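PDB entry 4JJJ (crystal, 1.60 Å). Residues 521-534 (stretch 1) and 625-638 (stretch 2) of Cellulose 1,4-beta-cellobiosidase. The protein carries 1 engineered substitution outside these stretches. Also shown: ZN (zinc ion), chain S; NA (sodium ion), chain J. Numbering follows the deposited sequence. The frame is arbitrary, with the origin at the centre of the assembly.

Stretch 1 (521-534) ALATAEGLLDALLA
Stretch 2 625-638: EIATAFAAHDELFG

Both stretches are α-helical: stretch 1 is helical from A521 through most of its length, and 625-637 form the second helix, each continuing a helix that begins earlier in the chain. Phi and psi lie mostly near -60°/-45°; L636 drifts to -89/-34, and F637, the last helical residue, to -125/-10, before G638, whose positive phi of 93° favours glycine. Regular i to i+4 bonds hold both rods, such as E526 N to L522 O at 2.8 Å and F637 N to H633 O at 2.8 Å. The axes approach to 11.0 Å, with 132° between their N-to-C directions, so the chains run obliquely against each other. The register follows: CA of E526 lies 8.8 Å from CA of H633, CA of L529 7.3 Å from CA of F630, and CA of L532 7.7 Å from CA of I626. No hydrogen bond crosses the interface; the two stretches bury 452 Å² between them, both sides summed, mostly through leucines and aromatic rings, and a zinc ion bridges them.

The centre belongs to L529 (chi1 m, chi2 t). Its CA-CB bond points sideways, but its end reaches across: CD2 lies 3.9 Å from A629 CB and 4.0 Å from F630 CD1, while CD1 lies 3.7 Å from H633 CD2. A629, its CA-CB bond pointing toward the first helix, offers just a methyl to this leucine. F630 (chi1 m, chi2 -29°) has a sideways CA-to-CB bond, but its ring end comes nearer stretch 1, where CZ meets L533 CD2 at 3.5 Å and L532 CB at 4.2 Å. L532 and L533 are both m,t; L532 also places CD2 4.2 Å from CG1 of I626, itself m,t. At the other end, the CA-to-CB bond of L522 (t,p) points toward stretch 2, and its CD1 lies 3.6 Å from F637 CE2 (F637 chi1 m, chi2 -67°), with L522 CD2 over one face of that ring.

The polar link is zinc. H633 (chi1 t, chi2 -73°) gives NE2 to the ion at 2.0 Å and E526 (m,m, chi3 24°) gives OE2 at 1.9 Å; water 2 at 2.0 Å and two atoms from elsewhere in the structure complete the ligands. Carboxylate and imidazole therefore meet through the metal: E526 OE2 and H633 NE2 remain 3.4 Å apart without a hydrogen bond. H633 ND1 donates to D634 OD1 at 2.8 Å.

One turn beyond E526, D530 (chi1 m) binds sodium through OD1 at 2.4 Å and OD2 at 2.9 Å. Water 1 coordinates the sodium at 2.4 Å. The same water donates hydrogen bonds to E526 O and E526 OE1, both at 2.8 Å, tying the sodium site to the zinc ligand.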

# COMPACT_ATOMS: atom_id res chain seq x y z
N ALA A 521 10.22 -25.82 7.25
CA ALA A 521 9.98 -24.36 7.26
C ALA A 521 11.13 -23.62 7.95
O ALA A 521 11.63 -22.57 7.47
CB ALA A 521 8.65 -23.97 7.85
N LEU A 522 11.52 -24.08 9.14
CA LEU A 522 12.56 -23.39 9.86
C LEU A 522 13.89 -23.49 9.09
O LEU A 522 14.62 -22.50 9.02
CB LEU A 522 12.79 -23.98 11.25
CG LEU A 522 13.83 -23.16 12.10
CD1 LEU A 522 13.63 -21.67 12.13
CD2 LEU A 522 13.87 -23.76 13.50
N ALA A 523 14.15 -24.67 8.51
CA ALA A 523 15.40 -24.82 7.74
C ALA A 523 15.50 -23.87 6.56
O ALA A 523 16.53 -23.25 6.31
CB ALA A 523 15.68 -26.26 7.35
N THR A 524 14.41 -23.67 5.88
CA THR A 524 14.36 -22.70 4.77
C THR A 524 14.60 -21.30 5.26
O THR A 524 15.38 -20.56 4.68
CB THR A 524 13.02 -22.84 3.97
OG1 THR A 524 12.91 -24.22 3.57
CG2 THR A 524 12.93 -21.95 2.76
N ALA A 525 13.87 -20.91 6.32
CA ALA A 525 14.03 -19.59 6.90
C ALA A 525 15.48 -19.33 7.28
O ALA A 525 16.03 -18.27 7.00
CB ALA A 525 13.16 -19.46 8.12
N GLU A 526 16.10 -20.34 7.91
CA GLU A 526 17.46 -20.14 8.39
C GLU A 526 18.39 -19.92 7.18
O GLU A 526 19.31 -19.07 7.25
CB GLU A 526 17.96 -21.36 9.15
CG GLU A 526 17.31 -21.59 10.49
CD GLU A 526 17.76 -20.67 11.64
OE1 GLU A 526 18.25 -19.54 11.45
OE2 GLU A 526 17.61 -21.15 12.81
N GLY A 527 18.16 -20.65 6.08
CA GLY A 527 18.95 -20.49 4.86
C GLY A 527 18.78 -19.13 4.21
O GLY A 527 19.71 -18.54 3.73
N LEU A 528 17.54 -18.61 4.26
CA LEU A 528 17.27 -17.24 3.81
C LEU A 528 17.95 -16.15 4.66
O LEU A 528 18.55 -15.20 4.13
CB LEU A 528 15.77 -16.99 3.73
CG LEU A 528 15.03 -17.85 2.69
CD1 LEU A 528 13.56 -17.59 2.75
CD2 LEU A 528 15.61 -17.62 1.27
N LEU A 529 17.99 -16.31 5.98
CA LEU A 529 18.65 -15.33 6.81
C LEU A 529 20.18 -15.37 6.57
O LEU A 529 20.82 -14.36 6.50
CB LEU A 529 18.39 -15.65 8.29
CG LEU A 529 16.97 -15.51 8.81
CD1 LEU A 529 16.92 -15.88 10.31
CD2 LEU A 529 16.42 -14.16 8.51
N ASP A 530 20.72 -16.57 6.35
CA ASP A 530 22.14 -16.66 6.03
C ASP A 530 22.40 -15.92 4.73
O ASP A 530 23.44 -15.27 4.58
CB ASP A 530 22.55 -18.10 5.83
CG ASP A 530 22.66 -18.90 7.09
OD1 ASP A 530 22.77 -18.29 8.14
OD2 ASP A 530 22.67 -20.16 7.01
N ALA A 531 21.54 -16.16 3.73
CA ALA A 531 21.66 -15.53 2.42
C ALA A 531 21.66 -14.03 2.52
O ALA A 531 22.47 -13.34 1.92
CB ALA A 531 20.54 -16.04 1.53
N LEU A 532 20.76 -13.46 3.33
CA LEU A 532 20.72 -12.02 3.58
C LEU A 532 22.03 -11.58 4.14
O LEU A 532 22.57 -10.58 3.73
CB LEU A 532 19.53 -11.60 4.42
CG LEU A 532 18.13 -11.83 3.75
CD1 LEU A 532 16.98 -11.68 4.71
CD2 LEU A 532 17.93 -10.85 2.62
N LEU A 533 22.57 -12.28 5.12
CA LEU A 533 23.82 -11.85 5.76
C LEU A 533 24.99 -11.86 4.79
O LEU A 533 25.90 -11.03 4.90
CB LEU A 533 24.08 -12.73 7.03
CG LEU A 533 23.29 -12.37 8.27
CD1 LEU A 533 23.66 -13.48 9.28
CD2 LEU A 533 23.57 -10.96 8.84
N ALA A 534 24.90 -12.73 3.81
CA ALA A 534 25.93 -12.87 2.79
C ALA A 534 25.99 -11.75 1.83
O ALA A 534 26.98 -11.65 1.07
CB ALA A 534 25.75 -14.19 2.06
N GLU A 625 12.50 -4.55 6.54
CA GLU A 625 11.99 -5.92 6.50
C GLU A 625 13.08 -6.86 6.95
O GLU A 625 12.93 -7.72 7.81
CB GLU A 625 11.48 -6.27 5.07
CG GLU A 625 10.59 -7.45 5.08
CD GLU A 625 9.12 -7.08 5.15
OE1 GLU A 625 8.48 -7.34 6.15
OE2 GLU A 625 8.56 -6.45 4.21
N ILE A 626 14.30 -6.63 6.42
CA ILE A 626 15.46 -7.42 6.81
C ILE A 626 15.76 -7.31 8.34
O ILE A 626 16.01 -8.32 9.00
CB ILE A 626 16.72 -7.07 5.96
CG1 ILE A 626 16.48 -7.37 4.48
CG2 ILE A 626 17.90 -7.82 6.48
CD1 ILE A 626 17.53 -6.65 3.61
N ALA A 627 15.90 -6.08 8.80
CA ALA A 627 16.13 -5.85 10.23
C ALA A 627 15.11 -6.62 11.05
O ALA A 627 15.46 -7.23 12.02
CB ALA A 627 16.05 -4.39 10.57
N THR A 628 13.83 -6.52 10.70
CA THR A 628 12.75 -7.19 11.47
C THR A 628 12.90 -8.71 11.37
O THR A 628 12.54 -9.39 12.35
CB THR A 628 11.36 -6.74 11.08
OG1 THR A 628 10.96 -7.26 9.77
CG2 THR A 628 11.26 -5.25 11.21
N ALA A 629 13.42 -9.27 10.30
CA ALA A 629 13.60 -10.71 10.16
C ALA A 629 14.68 -11.19 11.14
O ALA A 629 14.54 -12.20 11.77
CB ALA A 629 13.93 -11.10 8.69
N PHE A 630 15.75 -10.44 11.21
CA PHE A 630 16.80 -10.75 12.20
C PHE A 630 16.30 -10.66 13.62
O PHE A 630 16.55 -11.59 14.43
CB PHE A 630 18.01 -9.83 12.03
CG PHE A 630 18.70 -9.94 10.68
CD1 PHE A 630 18.71 -11.12 9.89
CD2 PHE A 630 19.47 -8.87 10.26
CE1 PHE A 630 19.43 -11.17 8.67
CE2 PHE A 630 20.16 -8.90 9.04
CZ PHE A 630 20.21 -10.04 8.29
N ALA A 631 15.61 -9.57 13.89
CA ALA A 631 15.01 -9.42 15.24
C ALA A 631 14.00 -10.51 15.56
O ALA A 631 13.95 -10.98 16.70
CB ALA A 631 14.45 -8.08 15.44
N ALA A 632 13.14 -10.89 14.60
CA ALA A 632 12.16 -11.94 14.81
C ALA A 632 12.84 -13.24 15.14
O ALA A 632 12.31 -14.06 15.91
CB ALA A 632 11.23 -12.10 13.63
N HIS A 633 13.95 -13.51 14.50
CA HIS A 633 14.64 -14.78 14.75
C HIS A 633 14.93 -14.90 16.25
O HIS A 633 14.66 -15.93 16.84
CB HIS A 633 15.93 -14.96 13.93
CG HIS A 633 16.70 -16.21 14.32
ND1 HIS A 633 17.40 -16.31 15.51
CD2 HIS A 633 16.83 -17.40 13.71
CE1 HIS A 633 17.92 -17.51 15.60
NE2 HIS A 633 17.59 -18.18 14.52
N ASP A 634 15.50 -13.88 16.86
CA ASP A 634 15.83 -14.03 18.28
C ASP A 634 14.61 -13.97 19.20
O ASP A 634 14.55 -14.63 20.20
CB ASP A 634 16.93 -13.10 18.69
CG ASP A 634 18.35 -13.72 18.38
OD1 ASP A 634 18.46 -14.72 17.56
OD2 ASP A 634 19.31 -13.21 19.02
N GLU A 635 13.58 -13.19 18.82
CA GLU A 635 12.29 -13.16 19.50
C GLU A 635 11.70 -14.56 19.59
O GLU A 635 11.18 -14.98 20.68
CB GLU A 635 11.35 -12.26 18.70
CG GLU A 635 9.90 -12.23 19.22
CD GLU A 635 9.01 -11.27 18.40
OE1 GLU A 635 9.48 -10.81 17.31
OE2 GLU A 635 7.80 -11.17 18.74
N LEU A 636 11.77 -15.30 18.50
CA LEU A 636 11.11 -16.60 18.37
C LEU A 636 11.99 -17.75 18.85
O LEU A 636 11.44 -18.70 19.41
CB LEU A 636 10.74 -16.89 16.91
CG LEU A 636 9.71 -15.90 16.38
CD1 LEU A 636 9.52 -16.07 14.92
CD2 LEU A 636 8.37 -16.17 17.01
N PHE A 637 13.32 -17.61 18.63
CA PHE A 637 14.20 -18.77 18.82
C PHE A 637 15.33 -18.50 19.79
O PHE A 637 15.99 -19.46 20.18
CB PHE A 637 14.69 -19.30 17.48
CG PHE A 637 13.56 -19.73 16.58
CD1 PHE A 637 12.77 -20.81 16.88
CD2 PHE A 637 13.27 -19.03 15.44
CE1 PHE A 637 11.74 -21.20 16.02
CE2 PHE A 637 12.25 -19.40 14.61
CZ PHE A 637 11.48 -20.44 14.89
N GLY A 638 15.52 -17.26 20.18
CA GLY A 638 16.46 -16.93 21.30
C GLY A 638 17.72 -16.65 20.56
O GLY A 638 17.96 -17.30 19.55
ZN ZN S . 18.42 -19.96 14.11
NA NA J . 22.47 -19.88 9.90
O HOH W 1 20.35 -18.74 9.85
O HOH W 2 20.45 -19.74 13.88
O HOH W 3 21.59 -20.78 12.22
O HOH W 4 21.82 -21.54 9.20
O HOH W 5 24.13 -20.85 9.14